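Local coordinates for protein putative TetR family transcriptional regulator (Streptomyces coelicolor A3, PDB 3BQY) that probably binds DNA as a dimeric TetR-type repressor, pairing an N-terminal helix-turn-helix domain with an all-helical C-terminal regulatory domain, at residues Ser74-Arg79 with Val116-Glu121; Ala83-Leu88 with Asp187-Phe192; Asp48-Met53 with Ala95-Gly100. All blocks are in the same frame, centred on the assembly; numbering follows the deposited sequence.

Helix packing in a TetR-type regulator can be followed through three contacts along a mainly helical chain. Helix 73-89 serves two of them: its start packs on helix 106-121 in contact 1 and its later turns face helix 188-206 in contact 2, with centres about 17 Å apart. Contact 3 lies about 18 Å between centres from contact 2 and joins helix 46-57 to helix 94-99; Leu88 packs on Phe98 where the two meet. Along the chain the segments of every pair of contacts alternate. Contacts 1 and 2 lie within the C-terminal domain, whereas contact 3 joins it to the DNA-binding region.

Contact 1 of 3, residues Ser74-Arg79 with Val116-Glu121; sequences SERTAR and VGVLRE
Val118 enters the space between Arg76 and Thr77, its two methyl groups dividing the work. Val118 CG1 lies 3.5 Å from Thr77 OG1, and Val118 CG2 comes over one face of the Arg76 guanidinium, 3.7 Å from its NH1. The valine has CG1 anti to its backbone N (chi1 165°), which leaves CG2 beside that nitrogen and directs the two branches to different neighbours. On the buried side Leu119 adds its CD2 methyl, 3.6 Å from Thr77 OG1, the two side chains crossing at roughly a right angle. The threonine hydroxyl therefore sits against two methyl groups; its hydrogen bond is made within its own helix, to Trp73 O, so a buried polar atom is satisfied without a partner across the interface. Leu200 of helix 188-206 also packs on Thr77, while Ala129 and Ala132 of helix 126-151 back Leu119.

Segments 74-79 and 116-121 run nearly antiparallel, at 171°, their axes 9.7 Å apart, a side-by-side pairing within the all-helical C-terminal domain of the TetR family. Thr77 and Val118 have the nearest alpha carbons.

The other flank is looser and reaches solvent. Here a water lies at the edge of the Arg76 guanidinium, in its plane: it accepts from Arg76 NH2 at 3.1 Å and donates to Glu121 OE1 at 2.9 Å. The opposite charges themselves stay apart, with Arg76 NH1 5.0 Å from Glu121 OE1. The guanidinium is held instead by hydrogen bonds from NE to Ala65 O and from NH2 to Gly66 O, while Glu121 OE2 makes a weak hydrogen bond to His175 of the second subunit.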
loop_
_atom_site.group_PDB
_atom_site.type_symbol
_atom_site.label_atom_id
_atom_site.label_comp_id
_atom_site.label_asym_id
_atom_site.label_seq_id
_atom_site.Cartn_x
_atom_site.Cartn_y
_atom_site.Cartn_z
ATOM N N SER A 74 14.603 -18.249 1.144
ATOM C CA SER A 74 14.560 -16.853 0.681
ATOM C C SER A 74 14.095 -16.795 -0.777
ATOM O O SER A 74 13.304 -15.903 -1.137
ATOM C CB SER A 74 15.902 -16.112 0.875
ATOM O OG SER A 74 16.920 -16.708 0.102
ATOM N N GLU A 75 14.562 -17.733 -1.605
ATOM C CA GLU A 75 14.093 -17.820 -2.991
ATOM C C GLU A 75 12.609 -18.173 -3.057
ATOM O O GLU A 75 11.858 -17.594 -3.838
ATOM C CB GLU A 75 14.899 -18.835 -3.819
ATOM C CG GLU A 75 14.625 -18.730 -5.323
ATOM C CD GLU A 75 14.724 -17.291 -5.821
ATOM O OE1 GLU A 75 15.767 -16.656 -5.555
ATOM O OE2 GLU A 75 13.741 -16.776 -6.418
ATOM N N ARG A 76 12.153 -19.106 -2.225
ATOM C CA ARG A 76 10.722 -19.458 -2.288
ATOM C C ARG A 76 9.835 -18.304 -1.781
ATOM O O ARG A 76 8.748 -18.058 -2.308
ATOM C CB ARG A 76 10.452 -20.756 -1.512
ATOM C CG ARG A 76 11.198 -21.945 -2.166
ATOM C CD ARG A 76 11.065 -23.190 -1.293
ATOM N NE ARG A 76 9.677 -23.690 -1.313
ATOM C CZ ARG A 76 9.035 -24.236 -0.274
ATOM N NH1 ARG A 76 9.589 -24.299 0.932
ATOM N NH2 ARG A 76 7.797 -24.691 -0.441
ATOM N N THR A 77 10.297 -17.621 -0.747
ATOM C CA THR A 77 9.576 -16.478 -0.226
ATOM C C THR A 77 9.523 -15.382 -1.311
ATOM O O THR A 77 8.467 -14.770 -1.535
ATOM C CB THR A 77 10.242 -15.934 1.040
ATOM O OG1 THR A 77 10.210 -16.944 2.066
ATOM C CG2 THR A 77 9.474 -14.674 1.553
ATOM N N ALA A 78 10.655 -15.151 -1.972
ATOM C CA ALA A 78 10.706 -14.163 -3.062
ATOM C C ALA A 78 9.731 -14.547 -4.191
ATOM O O ALA A 78 9.079 -13.673 -4.747
ATOM C CB ALA A 78 12.143 -14.041 -3.622
ATOM N N ARG A 79 9.662 -15.830 -4.560
ATOM C CA ARG A 79 8.745 -16.246 -5.643
ATOM C C ARG A 79 7.288 -15.978 -5.287
ATOM O O ARG A 79 6.509 -15.577 -6.138
ATOM C CB ARG A 79 8.916 -17.734 -6.016
ATOM C CG ARG A 79 10.195 -17.999 -6.816
ATOM C CD ARG A 79 10.052 -19.244 -7.691
ATOM N NE ARG A 79 9.737 -20.406 -6.860
ATOM C CZ ARG A 79 10.636 -21.236 -6.343
ATOM N NH1 ARG A 79 11.931 -21.051 -6.570
ATOM N NH2 ARG A 79 10.227 -22.246 -5.591
ATOM N N VAL A 116 4.003 -18.171 5.476
ATOM C CA VAL A 116 4.361 -18.415 6.877
ATOM C C VAL A 116 5.029 -19.801 7.035
ATOM O O VAL A 116 6.023 -19.943 7.775
ATOM C CB VAL A 116 3.109 -18.279 7.812
ATOM C CG1 VAL A 116 3.462 -18.673 9.266
ATOM C CG2 VAL A 116 2.525 -16.830 7.764
ATOM N N GLY A 117 4.480 -20.817 6.348
ATOM C CA GLY A 117 5.038 -22.175 6.378
ATOM C C GLY A 117 6.471 -22.260 5.869
ATOM O O GLY A 117 7.323 -22.939 6.438
ATOM N N VAL A 118 6.747 -21.572 4.777
ATOM C CA VAL A 118 8.122 -21.563 4.237
ATOM C C VAL A 118 9.108 -21.080 5.314
ATOM O O VAL A 118 10.155 -21.688 5.528
ATOM C CB VAL A 118 8.190 -20.653 2.982
ATOM C CG1 VAL A 118 9.651 -20.316 2.605
ATOM C CG2 VAL A 118 7.483 -21.373 1.812
ATOM N N LEU A 119 8.760 -19.986 5.984
ATOM C CA LEU A 119 9.626 -19.407 7.038
ATOM C C LEU A 119 9.711 -20.297 8.267
ATOM O O LEU A 119 10.823 -20.568 8.761
ATOM C CB LEU A 119 9.129 -17.991 7.423
ATOM C CG LEU A 119 9.186 -17.066 6.188
ATOM C CD1 LEU A 119 8.620 -15.658 6.575
ATOM C CD2 LEU A 119 10.627 -16.919 5.621
ATOM N N ARG A 120 8.572 -20.764 8.775
ATOM C CA ARG A 120 8.628 -21.657 9.943
ATOM C C ARG A 120 9.489 -22.898 9.666
ATOM O O ARG A 120 10.292 -23.319 10.499
ATOM C CB ARG A 120 7.215 -22.062 10.396
ATOM C CG ARG A 120 6.400 -20.871 10.987
ATOM C CD ARG A 120 5.001 -21.339 11.435
ATOM N NE ARG A 120 5.028 -21.954 12.776
ATOM C CZ ARG A 120 4.450 -23.115 13.109
ATOM N NH1 ARG A 120 3.781 -23.829 12.206
ATOM N NH2 ARG A 120 4.514 -23.549 14.374
ATOM N N GLU A 121 9.296 -23.507 8.490
ATOM C CA GLU A 121 10.036 -24.731 8.127
ATOM C C GLU A 121 11.513 -24.484 7.884
ATOM O O GLU A 121 12.307 -25.437 7.884
ATOM C CB GLU A 121 9.396 -25.391 6.903
ATOM C CG GLU A 121 8.007 -25.934 7.306
ATOM C CD GLU A 121 7.167 -26.423 6.151
ATOM O OE1 GLU A 121 7.680 -26.493 5.015
ATOM O OE2 GLU A 121 5.972 -26.718 6.391
HETATM O O HOH W 1 6.946 -25.157 2.533
#

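Contact 2 of 3, residues Ala83-Leu88 with Asp187-Phe192; sequences ALRAAL and DFTAHF. With PO4 (phosphate ion), chain C.
The Phe192 ring carries Arg85 CD over the centre of one face, a CH-pi contact in which Arg85 CD stands 3.4 Å from the ring centroid. The guanidinium beyond is turned only 19° from the ring plane, with Phe192 CB over one of its faces and Thr189 OG1 near its edge. Arg85 gets there with CG anti to the backbone N (chi1 177°) and a chain that stays extended to NE. Arg85 NH2 donates to Thr189 OG1 at 3.3 Å, a rather bent bond whose acceptor lies 22° out of the guanidinium plane. A water joins the same two residues, accepting from Arg85 NH1 at 3.3 Å and lying 3.0 Å from Thr189 OG1. The stronger partner of NH2 is Glu147, through a salt bridge. A leucine here would probably leave the Glu147 carboxylate without this charged partner and Thr189 without the arginine's N-H.

At the start of the second helix, Asp187 is the N-cap, its OD1 accepting from Ala190 N at 3.0 Å. Farther round, His191 lies beside a phosphate, probably from the crystallisation liquor, that is also bound by Arg131 of the second subunit.

The axes of segments 83-88 and 188-192 stand 12.4 Å apart, and the long arginine spans the distance; helix 126-151 flanks them, bringing His143 and Thr144 against Arg85 and Ala150 against Phe188.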
loop_
_atom_site.group_PDB
_atom_site.type_symbol
_atom_site.label_atom_id
_atom_site.label_comp_id
_atom_site.label_asym_id
_atom_site.label_seq_id
_atom_site.Cartn_x
_atom_site.Cartn_y
_atom_site.Cartn_z
ATOM N N ALA A 83 4.976 -13.430 -7.344
ATOM C CA ALA A 83 3.758 -13.946 -7.950
ATOM C C ALA A 83 2.574 -13.120 -7.504
ATOM O O ALA A 83 1.675 -12.867 -8.300
ATOM C CB ALA A 83 3.532 -15.422 -7.580
ATOM N N LEU A 84 2.571 -12.670 -6.250
ATOM C CA LEU A 84 1.498 -11.781 -5.797
ATOM C C LEU A 84 1.521 -10.462 -6.590
ATOM O O LEU A 84 0.487 -10.010 -7.104
ATOM C CB LEU A 84 1.614 -11.514 -4.275
ATOM C CG LEU A 84 0.606 -10.450 -3.734
ATOM C CD1 LEU A 84 -0.860 -10.854 -3.979
ATOM C CD2 LEU A 84 0.824 -10.152 -2.231
ATOM N N ARG A 85 2.688 -9.834 -6.681
ATOM C CA ARG A 85 2.843 -8.642 -7.505
ATOM C C ARG A 85 2.348 -8.859 -8.946
ATOM O O ARG A 85 1.613 -8.036 -9.489
ATOM C CB ARG A 85 4.303 -8.175 -7.499
ATOM C CG ARG A 85 4.537 -6.982 -8.389
ATOM C CD ARG A 85 5.972 -6.481 -8.281
ATOM N NE ARG A 85 6.254 -5.429 -9.254
ATOM C CZ ARG A 85 6.846 -5.624 -10.425
ATOM N NH1 ARG A 85 7.256 -6.834 -10.760
ATOM N NH2 ARG A 85 7.038 -4.608 -11.262
ATOM N N ALA A 86 2.768 -9.951 -9.556
ATOM C CA ALA A 86 2.421 -10.237 -10.940
ATOM C C ALA A 86 0.906 -10.408 -11.095
ATOM O O ALA A 86 0.326 -9.910 -12.065
ATOM C CB ALA A 86 3.169 -11.497 -11.421
ATOM N N ALA A 87 0.274 -11.076 -10.127
ATOM C CA ALA A 87 -1.170 -11.319 -10.178
ATOM C C ALA A 87 -1.920 -9.992 -10.086
ATOM O O ALA A 87 -2.937 -9.822 -10.738
ATOM C CB ALA A 87 -1.603 -12.253 -9.059
ATOM N N LEU A 88 -1.416 -9.039 -9.294
ATOM C CA LEU A 88 -2.094 -7.749 -9.188
ATOM C C LEU A 88 -1.827 -6.859 -10.397
ATOM O O LEU A 88 -2.712 -6.102 -10.808
ATOM C CB LEU A 88 -1.651 -7.018 -7.915
ATOM C CG LEU A 88 -1.894 -7.806 -6.617
ATOM C CD1 LEU A 88 -1.444 -6.930 -5.425
ATOM C CD2 LEU A 88 -3.361 -8.288 -6.487
ATOM N N ASP A 187 11.806 1.364 -14.266
ATOM C CA ASP A 187 12.143 -0.013 -13.885
ATOM C C ASP A 187 11.542 -0.370 -12.544
ATOM O O ASP A 187 12.251 -0.525 -11.548
ATOM C CB ASP A 187 13.653 -0.232 -13.833
ATOM C CG ASP A 187 14.028 -1.698 -14.028
ATOM O OD1 ASP A 187 13.159 -2.617 -13.787
ATOM O OD2 ASP A 187 15.207 -1.911 -14.416
ATOM N N PHE A 188 10.225 -0.492 -12.523
ATOM C CA PHE A 188 9.511 -0.873 -11.301
ATOM C C PHE A 188 9.918 -2.244 -10.786
ATOM O O PHE A 188 9.958 -2.483 -9.571
ATOM C CB PHE A 188 8.020 -0.865 -11.552
ATOM C CG PHE A 188 7.472 0.498 -11.796
ATOM C CD1 PHE A 188 7.396 1.414 -10.757
ATOM C CD2 PHE A 188 7.026 0.863 -13.065
ATOM C CE1 PHE A 188 6.871 2.687 -10.973
ATOM C CE2 PHE A 188 6.505 2.128 -13.290
ATOM C CZ PHE A 188 6.437 3.041 -12.240
ATOM N N THR A 189 10.204 -3.150 -11.711
ATOM C CA THR A 189 10.629 -4.489 -11.338
ATOM C C THR A 189 11.916 -4.450 -10.512
ATOM O O THR A 189 12.002 -5.131 -9.485
ATOM C CB THR A 189 10.773 -5.410 -12.564
ATOM O OG1 THR A 189 9.496 -5.523 -13.198
ATOM C CG2 THR A 189 11.205 -6.829 -12.136
ATOM N N ALA A 190 12.910 -3.689 -10.975
ATOM C CA ALA A 190 14.157 -3.483 -10.226
ATOM C C ALA A 190 13.908 -2.885 -8.833
ATOM O O ALA A 190 14.517 -3.333 -7.849
ATOM C CB ALA A 190 15.149 -2.603 -11.027
ATOM N N HIS A 191 13.008 -1.900 -8.737
ATOM C CA HIS A 191 12.662 -1.317 -7.428
ATOM C C HIS A 191 12.060 -2.386 -6.504
ATOM O O HIS A 191 12.436 -2.495 -5.336
ATOM C CB HIS A 191 11.690 -0.144 -7.598
ATOM C CG HIS A 191 12.305 1.038 -8.270
ATOM N ND1 HIS A 191 11.576 2.126 -8.687
ATOM C CD2 HIS A 191 13.580 1.272 -8.656
ATOM C CE1 HIS A 191 12.378 3.005 -9.253
ATOM N NE2 HIS A 191 13.601 2.506 -9.259
ATOM N N PHE A 192 11.150 -3.184 -7.047
ATOM C CA PHE A 192 10.511 -4.238 -6.289
ATOM C C PHE A 192 11.533 -5.255 -5.774
ATOM O O PHE A 192 11.528 -5.624 -4.594
ATOM C CB PHE A 192 9.455 -4.953 -7.137
ATOM C CG PHE A 192 8.779 -6.079 -6.403
ATOM C CD1 PHE A 192 7.939 -5.817 -5.317
ATOM C CD2 PHE A 192 9.004 -7.402 -6.781
ATOM C CE1 PHE A 192 7.306 -6.876 -4.621
ATOM C CE2 PHE A 192 8.386 -8.451 -6.096
ATOM C CZ PHE A 192 7.542 -8.200 -5.028
HETATM P P PO4 C . 16.761 1.583 -10.825
HETATM O O1 PO4 C . 16.816 0.759 -12.091
HETATM O O2 PO4 C . 15.811 0.906 -9.861
HETATM O O3 PO4 C . 18.127 1.672 -10.192
HETATM O O4 PO4 C . 16.259 2.949 -11.161
HETATM O O HOH W 2 8.047 -8.169 -13.618
#

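Contact 3 of 3, residues Asp48-Met53 with Ala95-Gly100; sequences DLLTAM and ARVFAG
Val97 CG1 provides the touching group for the whole contact, meeting both Leu50 and Met53, the latter present as selenomethionine. The apolar contacts are two. Leu50 CD2 lies 4.2 Å from Val97 CG1, the two side chains crossing at about a right angle, and Met53 CB approaches Val97 CG1 from about one turn farther along the helix, again at 4.2 Å. With CG1 anti to its backbone N (chi1 177°), Val97 presents this branch to both residues. The Met53 side chain also packs on Ala11, Leu12 and Leu15 of helix 4-18.

A second kind of approach is methyl to backbone. Val97 CG1 comes within 3.6 Å of Leu50 O, closer than to either side chain, so the valine rests against the main chain of helix 46-57. The alpha carbons of Leu50 and Val97 are correspondingly near, at 6.3 Å.

Polar links lie to the side of this patch. Thr51 OG1 accepts from His102 N just beyond helix 94-99, and Arg96 forms a salt bridge with Asp21, in the loop after helix 4-18, a further link to the N-terminal part.

The contact thus joins helix 46-57, which follows the predicted helix-turn-helix motif, to the C-terminal domain. No hydrogen bond crosses between the segments themselves; their fit rests on van der Waals contact through one methyl group, and the directional bonds come from the polar links nearby.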
loop_
_atom_site.group_PDB
_atom_site.type_symbol
_atom_site.label_atom_id
_atom_site.label_comp_id
_atom_site.label_asym_id
_atom_site.label_seq_id
_atom_site.Cartn_x
_atom_site.Cartn_y
_atom_site.Cartn_z
ATOM N N ASP A 48 -18.888 -7.191 -2.480
ATOM C CA ASP A 48 -18.893 -8.658 -2.610
ATOM C C ASP A 48 -18.336 -9.075 -3.973
ATOM O O ASP A 48 -17.534 -10.008 -4.077
ATOM C CB ASP A 48 -20.306 -9.229 -2.417
ATOM C CG ASP A 48 -20.870 -8.933 -1.022
ATOM O OD1 ASP A 48 -20.156 -9.150 -0.031
ATOM O OD2 ASP A 48 -22.022 -8.468 -0.910
ATOM N N LEU A 49 -18.737 -8.371 -5.014
ATOM C CA LEU A 49 -18.124 -8.573 -6.329
ATOM C C LEU A 49 -16.602 -8.290 -6.281
ATOM O O LEU A 49 -15.809 -9.107 -6.755
ATOM C CB LEU A 49 -18.811 -7.700 -7.392
ATOM C CG LEU A 49 -18.121 -7.657 -8.765
ATOM C CD1 LEU A 49 -18.228 -9.028 -9.478
ATOM C CD2 LEU A 49 -18.704 -6.527 -9.599
ATOM N N LEU A 50 -16.204 -7.150 -5.731
ATOM C CA LEU A 50 -14.771 -6.807 -5.619
ATOM C C LEU A 50 -13.985 -7.854 -4.854
ATOM O O LEU A 50 -12.867 -8.225 -5.259
ATOM C CB LEU A 50 -14.573 -5.420 -4.991
ATOM C CG LEU A 50 -15.057 -4.261 -5.896
ATOM C CD1 LEU A 50 -15.145 -2.988 -5.068
ATOM C CD2 LEU A 50 -14.179 -4.071 -7.102
ATOM N N THR A 51 -14.572 -8.355 -3.773
ATOM C CA THR A 51 -13.948 -9.395 -2.960
ATOM C C THR A 51 -13.730 -10.664 -3.815
ATOM O O THR A 51 -12.648 -11.260 -3.798
ATOM C CB THR A 51 -14.789 -9.638 -1.691
ATOM O OG1 THR A 51 -14.705 -8.466 -0.858
ATOM C CG2 THR A 51 -14.318 -10.868 -0.916
ATOM N N ALA A 52 -14.745 -11.046 -4.590
ATOM C CA ALA A 52 -14.651 -12.211 -5.477
ATOM C C ALA A 52 -13.598 -12.025 -6.589
ATOM O O ALA A 52 -12.856 -12.965 -6.916
ATOM C CB ALA A 52 -16.047 -12.572 -6.066
HETATM N N MSE A 53 -13.512 -10.807 -7.122
HETATM C CA MSE A 53 -12.491 -10.437 -8.091
HETATM C C MSE A 53 -11.082 -10.585 -7.518
HETATM O O MSE A 53 -10.215 -11.206 -8.151
HETATM C CB MSE A 53 -12.728 -9.013 -8.594
HETATM C CG MSE A 53 -13.965 -8.904 -9.531
HETATM SE SE MSE A 53 -14.542 -7.039 -9.701
HETATM C CE MSE A 53 -13.085 -6.466 -10.847
ATOM N N ALA A 95 -4.117 -3.899 -7.650
ATOM C CA ALA A 95 -3.697 -3.732 -6.240
ATOM C C ALA A 95 -4.769 -3.015 -5.392
ATOM O O ALA A 95 -4.972 -3.349 -4.229
ATOM C CB ALA A 95 -2.332 -3.002 -6.160
ATOM N N ARG A 96 -5.441 -2.025 -5.971
ATOM C CA ARG A 96 -6.543 -1.318 -5.292
ATOM C C ARG A 96 -7.668 -2.274 -4.967
ATOM O O ARG A 96 -8.247 -2.226 -3.876
ATOM C CB ARG A 96 -7.086 -0.171 -6.161
ATOM C CG ARG A 96 -6.133 1.022 -6.228
ATOM C CD ARG A 96 -6.642 2.153 -7.144
ATOM N NE ARG A 96 -7.967 2.631 -6.762
ATOM C CZ ARG A 96 -8.766 3.319 -7.580
ATOM N NH1 ARG A 96 -8.374 3.606 -8.815
ATOM N NH2 ARG A 96 -9.962 3.702 -7.168
ATOM N N VAL A 97 -7.997 -3.157 -5.919
ATOM C CA VAL A 97 -9.054 -4.131 -5.680
ATOM C C VAL A 97 -8.648 -5.092 -4.550
ATOM O O VAL A 97 -9.438 -5.370 -3.646
ATOM C CB VAL A 97 -9.419 -4.917 -6.970
ATOM C CG1 VAL A 97 -10.474 -6.000 -6.687
ATOM C CG2 VAL A 97 -9.918 -3.948 -8.102
ATOM N N PHE A 98 -7.434 -5.626 -4.628
ATOM C CA PHE A 98 -6.941 -6.554 -3.601
ATOM C C PHE A 98 -6.836 -5.882 -2.219
ATOM O O PHE A 98 -7.325 -6.434 -1.227
ATOM C CB PHE A 98 -5.578 -7.108 -4.029
ATOM C CG PHE A 98 -5.030 -8.163 -3.108
ATOM C CD1 PHE A 98 -5.562 -9.445 -3.112
ATOM C CD2 PHE A 98 -3.988 -7.849 -2.207
ATOM C CE1 PHE A 98 -5.066 -10.442 -2.248
ATOM C CE2 PHE A 98 -3.478 -8.835 -1.356
ATOM C CZ PHE A 98 -4.029 -10.124 -1.367
ATOM N N ALA A 99 -6.234 -4.694 -2.183
ATOM C CA ALA A 99 -6.016 -3.948 -0.933
ATOM C C ALA A 99 -7.335 -3.629 -0.221
ATOM O O ALA A 99 -7.415 -3.715 1.016
ATOM C CB ALA A 99 -5.216 -2.668 -1.186
ATOM N N GLY A 100 -8.370 -3.309 -0.995
ATOM C CA GLY A 100 -9.676 -2.978 -0.424
ATOM C C GLY A 100 -10.654 -4.119 -0.146
ATOM O O GLY A 100 -11.830 -3.845 0.117
#